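PDB 2I14: nicotinate-nucleotide pyrophosphorylase from Pyrococcus furiosus, which probably transfers the phosphoribosyl group of phosphoribosyl pyrophosphate to nicotinate, with ATP hydrolysis, giving nicotinate mononucleotide for NAD synthesis. Local coordinates for residues P209-V214 against K234-R239; W268-V273 against V288-G293. One frame throughout, in Å; residues are numbered along the deposited sequence.

Contact 1: residues P209-V214 against K234-R239; sequences PRIALV and KLFAVR. With PCP (1-alpha-pyrophosphoryl-2-alpha,3-alpha-dihydroxy-4-beta-cyclopentane-methanol-5-phosphate), chain I.
Ile-211 and Ala-237 pair at the centre of this contact between two neighbouring parallel strands. The strands belong to a beta-alpha-beta unit of the phosphoribosyltransferase barrel domain, with helix 220-228 between them. Ala-237 O accepts the N-H of Ala-212 at 3.0 Å. Arg-239 N then gives its hydrogen to Ala-212 O, also at 3.0 Å and almost straight (174°). Ile-211, Ala-237 and Arg-239 share one face of the sheet. With CG2 anti to the backbone N, Ile-211 sets this methyl 3.8 Å from CB of Arg-239, while its CG1 meets Ala-237 CB. On the other face Ala-212 CB touches CD1 of Leu-235 at 3.5 Å. Helix 220-228 packs on both through Ala-227, and helix 193-203 reaches Ala-212 through Trp-197.

The start of the contact is looser. Phe-236 is exposed, and its ring atom CD2 meets Pro-209 CB at 3.5 Å, while CD1 of Ile-211 lies at the ring edge. Arg-210 O receives only weak bonds from Phe-236 N and Ala-237 N.

At the far end CD2 of Leu-213 lies over one guanidinium face of Arg-239. The edge of that group faces the ligand, with NH2 3.2 Å from PCP O3A. An alanine at Arg-239 would probably leave the diphosphate without this positive neighbour. The guanidinium is likely to offset part of the negative charge of the diphosphate, close to the zinc-binding Asp-241.

Contact 2: residues W268-V273 against V288-G293; sequences WVKIFV and VVDAFG
The Phe-272 ring carries Ala-291 O over one face, 3.7 Å above the plane and offset toward the rim. These are adjacent parallel strands of a beta-alpha-beta unit in the barrel domain, with helix 279-283 in the crossover. CB of Ala-291 meets ring atoms CD2 and CE2 of Phe-272, and Gly-293 N approaches CE1 obliquely. Phe-272 CG, anti to the backbone N (chi1 -174°), starts the ring on the side where Ala-291 lies. The Phe-292 ring lies on the other face of the sheet, where its CD2 meets CG2 of Val-273 obliquely at 3.9 Å. Val-273 CG1 also packs on Val-289 CG1 at 3.7 Å, the two side chains crossing at about a right angle.

Backbone bonds hold the strands together. Ala-291 O takes the N-H of Val-273, and Val-273 O takes that of Gly-293 at 2.7 Å. Ile-271 O receives Asp-290 N and, weakly, Ala-291 N.

Asp-290 closes the N-terminal end. Its carboxylate lies across the Lys-270 chain, with CG 3.4 Å from Lys-270 CB. OD2 forms a salt bridge with Lys-270 NZ at 3.6 Å. OD1 accepts the N-H of Ile-271 at 3.0 Å, an almost straight bond (176°) that arrives from above the carboxylate plane.

Going from the N terminus, the first of the four segments is 209-214; helix 220-228 follows, and 234-239 closes contact 1. Helix 250-263 follows before 268-273 opens contact 2. Helix 279-283 leads on to 288-293, which closes it. The two loops are in series and neither nest nor cross. Their centres are about 9 Å apart, and they meet within one parallel sheet, where strands 237-240 and 270-274 are neighbours. Val-238 O and Phe-272 N are 2.8 Å apart, a probable hydrogen bond across that join. The two contacts, with the bonds of Val-238 to Lys-270 and Phe-272 between them, link strand 211-213, outermost in this sheet within the chain, to strand 291-294.

Contact 1: residues P209-V214 against K234-R239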
# COMPACT_ATOMS: atom_id res chain seq x y z
N PRO A 209 40.71 -24.03 -7.61
CA PRO A 209 40.49 -22.77 -8.33
C PRO A 209 40.90 -21.65 -7.42
O PRO A 209 40.69 -21.72 -6.22
CB PRO A 209 39.00 -22.78 -8.60
CG PRO A 209 38.71 -24.24 -8.77
CD PRO A 209 39.48 -24.86 -7.63
N ARG A 210 41.49 -20.61 -7.99
CA ARG A 210 41.94 -19.50 -7.18
C ARG A 210 41.12 -18.24 -7.39
O ARG A 210 41.27 -17.54 -8.39
CB ARG A 210 43.43 -19.25 -7.43
CG ARG A 210 44.30 -20.37 -6.90
CD ARG A 210 45.65 -20.44 -7.56
NE ARG A 210 46.59 -21.27 -6.81
CZ ARG A 210 46.45 -22.58 -6.57
NH1 ARG A 210 45.40 -23.24 -7.04
NH2 ARG A 210 47.37 -23.22 -5.87
N ILE A 211 40.24 -17.98 -6.44
CA ILE A 211 39.37 -16.82 -6.47
C ILE A 211 39.90 -15.85 -5.43
O ILE A 211 40.06 -16.21 -4.27
CB ILE A 211 37.92 -17.19 -6.12
CG1 ILE A 211 37.41 -18.30 -7.06
CG2 ILE A 211 37.03 -15.95 -6.23
CD1 ILE A 211 37.80 -19.70 -6.65
N ALA A 212 40.19 -14.63 -5.86
CA ALA A 212 40.72 -13.61 -4.97
C ALA A 212 39.65 -12.84 -4.20
O ALA A 212 38.67 -12.36 -4.77
CB ALA A 212 41.59 -12.65 -5.76
N LEU A 213 39.85 -12.72 -2.89
CA LEU A 213 38.92 -12.00 -2.06
C LEU A 213 39.31 -10.52 -2.17
O LEU A 213 40.18 -10.03 -1.44
CB LEU A 213 39.02 -12.51 -0.61
CG LEU A 213 37.77 -12.37 0.27
CD1 LEU A 213 37.67 -10.96 0.84
CD2 LEU A 213 36.55 -12.71 -0.55
N VAL A 214 38.65 -9.83 -3.09
CA VAL A 214 38.90 -8.42 -3.38
C VAL A 214 38.62 -7.43 -2.25
O VAL A 214 39.52 -7.09 -1.48
CB VAL A 214 38.09 -8.00 -4.59
CG1 VAL A 214 38.31 -6.52 -4.86
CG2 VAL A 214 38.51 -8.84 -5.78
N LYS A 234 46.33 -17.05 -13.30
CA LYS A 234 46.21 -17.99 -12.19
C LYS A 234 44.94 -17.61 -11.44
O LYS A 234 44.40 -18.40 -10.66
CB LYS A 234 47.43 -17.86 -11.26
CG LYS A 234 48.71 -18.50 -11.78
CD LYS A 234 48.77 -19.99 -11.44
CE LYS A 234 47.62 -20.78 -12.08
NZ LYS A 234 47.59 -22.18 -11.60
N LEU A 235 44.47 -16.39 -11.70
CA LEU A 235 43.28 -15.85 -11.07
C LEU A 235 42.04 -16.36 -11.78
O LEU A 235 41.59 -15.78 -12.76
CB LEU A 235 43.31 -14.31 -11.12
CG LEU A 235 42.19 -13.52 -10.46
CD1 LEU A 235 42.17 -13.84 -8.99
CD2 LEU A 235 42.40 -12.04 -10.68
N PHE A 236 41.48 -17.46 -11.27
CA PHE A 236 40.29 -18.04 -11.87
C PHE A 236 39.06 -17.15 -11.78
O PHE A 236 38.25 -17.12 -12.71
CB PHE A 236 39.95 -19.37 -11.22
CG PHE A 236 38.62 -19.90 -11.64
CD1 PHE A 236 38.31 -20.02 -12.99
CD2 PHE A 236 37.66 -20.26 -10.70
CE1 PHE A 236 37.06 -20.48 -13.41
CE2 PHE A 236 36.41 -20.71 -11.10
CZ PHE A 236 36.11 -20.82 -12.46
N ALA A 237 38.92 -16.44 -10.67
CA ALA A 237 37.78 -15.56 -10.47
C ALA A 237 38.02 -14.58 -9.35
O ALA A 237 38.95 -14.72 -8.57
CB ALA A 237 36.54 -16.39 -10.17
N VAL A 238 37.17 -13.57 -9.29
CA VAL A 238 37.25 -12.57 -8.25
C VAL A 238 35.95 -12.66 -7.45
O VAL A 238 34.88 -12.83 -8.03
CB VAL A 238 37.43 -11.16 -8.87
CG1 VAL A 238 36.69 -10.12 -8.04
CG2 VAL A 238 38.91 -10.82 -8.94
N ARG A 239 36.04 -12.55 -6.13
CA ARG A 239 34.84 -12.63 -5.30
C ARG A 239 34.39 -11.28 -4.76
O ARG A 239 35.19 -10.53 -4.20
CB ARG A 239 35.05 -13.57 -4.11
CG ARG A 239 33.75 -14.07 -3.47
CD ARG A 239 34.00 -15.02 -2.31
NE ARG A 239 34.13 -14.32 -1.03
CZ ARG A 239 34.34 -14.91 0.14
NH1 ARG A 239 34.44 -16.23 0.23
NH2 ARG A 239 34.43 -14.18 1.24
C1 PCP I . 29.88 -14.78 4.40
C2 PCP I . 29.72 -16.26 4.82
C3 PCP I . 29.62 -17.03 3.48
C4 PCP I . 28.87 -16.08 2.53
C5 PCP I . 29.34 -14.75 3.01
CP PCP I . 27.32 -16.22 2.53
O1 PCP I . 31.35 -14.40 4.27
O2 PCP I . 30.85 -16.71 5.58
O3 PCP I . 30.91 -17.33 2.91
OP PCP I . 26.66 -15.98 3.83
P PCP I . 25.22 -15.22 3.97
O1P PCP I . 24.42 -16.00 4.94
O2P PCP I . 24.60 -15.20 2.61
O3P PCP I . 25.53 -13.86 4.50
PA PCP I . 31.89 -12.95 3.89
O1A PCP I . 31.25 -11.97 4.86
O2A PCP I . 31.43 -12.70 2.46
O3A PCP I . 33.43 -13.09 4.05
PB PCP I . 34.41 -13.84 4.99
O1B PCP I . 35.83 -13.43 4.77
O2B PCP I . 34.38 -15.27 4.77
O3B PCP I . 34.07 -13.59 6.42

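Contact 2: residues W268-V273 against V288-G293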
# COMPACT_ATOMS: atom_id res chain seq x y z
N TRP A 268 39.45 -13.23 -18.70
CA TRP A 268 39.18 -14.62 -18.35
C TRP A 268 38.62 -14.68 -16.94
O TRP A 268 37.85 -15.59 -16.60
CB TRP A 268 40.47 -15.43 -18.43
CG TRP A 268 41.55 -14.90 -17.54
CD1 TRP A 268 41.91 -15.37 -16.31
CD2 TRP A 268 42.38 -13.75 -17.79
NE1 TRP A 268 42.90 -14.58 -15.77
CE2 TRP A 268 43.20 -13.58 -16.65
CE3 TRP A 268 42.49 -12.85 -18.85
CZ2 TRP A 268 44.13 -12.55 -16.56
CZ3 TRP A 268 43.41 -11.82 -18.75
CH2 TRP A 268 44.22 -11.68 -17.61
N VAL A 269 39.01 -13.70 -16.12
CA VAL A 269 38.55 -13.66 -14.74
C VAL A 269 37.03 -13.47 -14.64
O VAL A 269 36.47 -12.50 -15.17
CB VAL A 269 39.27 -12.56 -13.92
CG1 VAL A 269 40.77 -12.72 -14.05
CG2 VAL A 269 38.84 -11.19 -14.38
N LYS A 270 36.39 -14.42 -13.98
CA LYS A 270 34.95 -14.42 -13.78
C LYS A 270 34.56 -13.68 -12.50
O LYS A 270 35.40 -13.36 -11.65
CB LYS A 270 34.46 -15.86 -13.69
CG LYS A 270 34.83 -16.72 -14.88
CD LYS A 270 34.51 -18.19 -14.58
CE LYS A 270 34.66 -19.06 -15.80
NZ LYS A 270 33.71 -18.64 -16.86
N ILE A 271 33.27 -13.40 -12.37
CA ILE A 271 32.75 -12.71 -11.20
C ILE A 271 31.99 -13.67 -10.31
O ILE A 271 30.93 -14.17 -10.68
CB ILE A 271 31.80 -11.57 -11.60
CG1 ILE A 271 32.48 -10.64 -12.61
CG2 ILE A 271 31.39 -10.79 -10.36
CD1 ILE A 271 33.69 -9.90 -12.05
N PHE A 272 32.56 -13.93 -9.14
CA PHE A 272 31.95 -14.81 -8.16
C PHE A 272 31.46 -13.94 -7.01
O PHE A 272 32.22 -13.14 -6.46
CB PHE A 272 33.00 -15.81 -7.68
CG PHE A 272 32.45 -16.86 -6.77
CD1 PHE A 272 32.08 -16.56 -5.46
CD2 PHE A 272 32.31 -18.17 -7.21
CE1 PHE A 272 31.57 -17.54 -4.61
CE2 PHE A 272 31.79 -19.16 -6.37
CZ PHE A 272 31.42 -18.85 -5.07
N VAL A 273 30.18 -14.07 -6.66
CA VAL A 273 29.61 -13.27 -5.58
C VAL A 273 28.97 -14.10 -4.47
O VAL A 273 28.51 -15.22 -4.68
CB VAL A 273 28.55 -12.26 -6.09
CG1 VAL A 273 29.11 -11.42 -7.21
CG2 VAL A 273 27.28 -13.00 -6.51
N VAL A 288 25.05 -11.20 -14.87
CA VAL A 288 26.30 -10.47 -14.81
C VAL A 288 27.25 -11.14 -13.82
O VAL A 288 28.35 -10.66 -13.57
CB VAL A 288 26.02 -9.01 -14.41
CG1 VAL A 288 27.31 -8.25 -14.17
CG2 VAL A 288 25.21 -8.33 -15.50
N VAL A 289 26.82 -12.26 -13.25
CA VAL A 289 27.65 -12.97 -12.30
C VAL A 289 27.84 -14.39 -12.80
O VAL A 289 26.96 -14.97 -13.44
CB VAL A 289 27.02 -12.97 -10.90
CG1 VAL A 289 27.04 -11.56 -10.33
CG2 VAL A 289 25.60 -13.46 -10.97
N ASP A 290 29.01 -14.95 -12.50
CA ASP A 290 29.34 -16.28 -12.95
C ASP A 290 28.94 -17.40 -12.00
O ASP A 290 28.41 -18.42 -12.44
CB ASP A 290 30.84 -16.36 -13.25
CG ASP A 290 31.22 -15.61 -14.52
OD1 ASP A 290 31.37 -14.37 -14.48
OD2 ASP A 290 31.34 -16.29 -15.57
N ALA A 291 29.20 -17.20 -10.71
CA ALA A 291 28.86 -18.20 -9.70
C ALA A 291 28.43 -17.55 -8.40
O ALA A 291 28.95 -16.50 -8.01
CB ALA A 291 30.03 -19.10 -9.45
N PHE A 292 27.48 -18.20 -7.73
CA PHE A 292 26.94 -17.69 -6.47
C PHE A 292 27.34 -18.44 -5.21
O PHE A 292 27.41 -19.67 -5.20
CB PHE A 292 25.41 -17.69 -6.51
CG PHE A 292 24.83 -16.85 -7.59
CD1 PHE A 292 24.57 -17.39 -8.83
CD2 PHE A 292 24.49 -15.53 -7.36
CE1 PHE A 292 23.96 -16.64 -9.83
CE2 PHE A 292 23.89 -14.77 -8.35
CZ PHE A 292 23.62 -15.34 -9.59
N GLY A 293 27.57 -17.67 -4.15
CA GLY A 293 27.90 -18.22 -2.85
C GLY A 293 26.74 -17.86 -1.93
O GLY A 293 26.58 -16.70 -1.52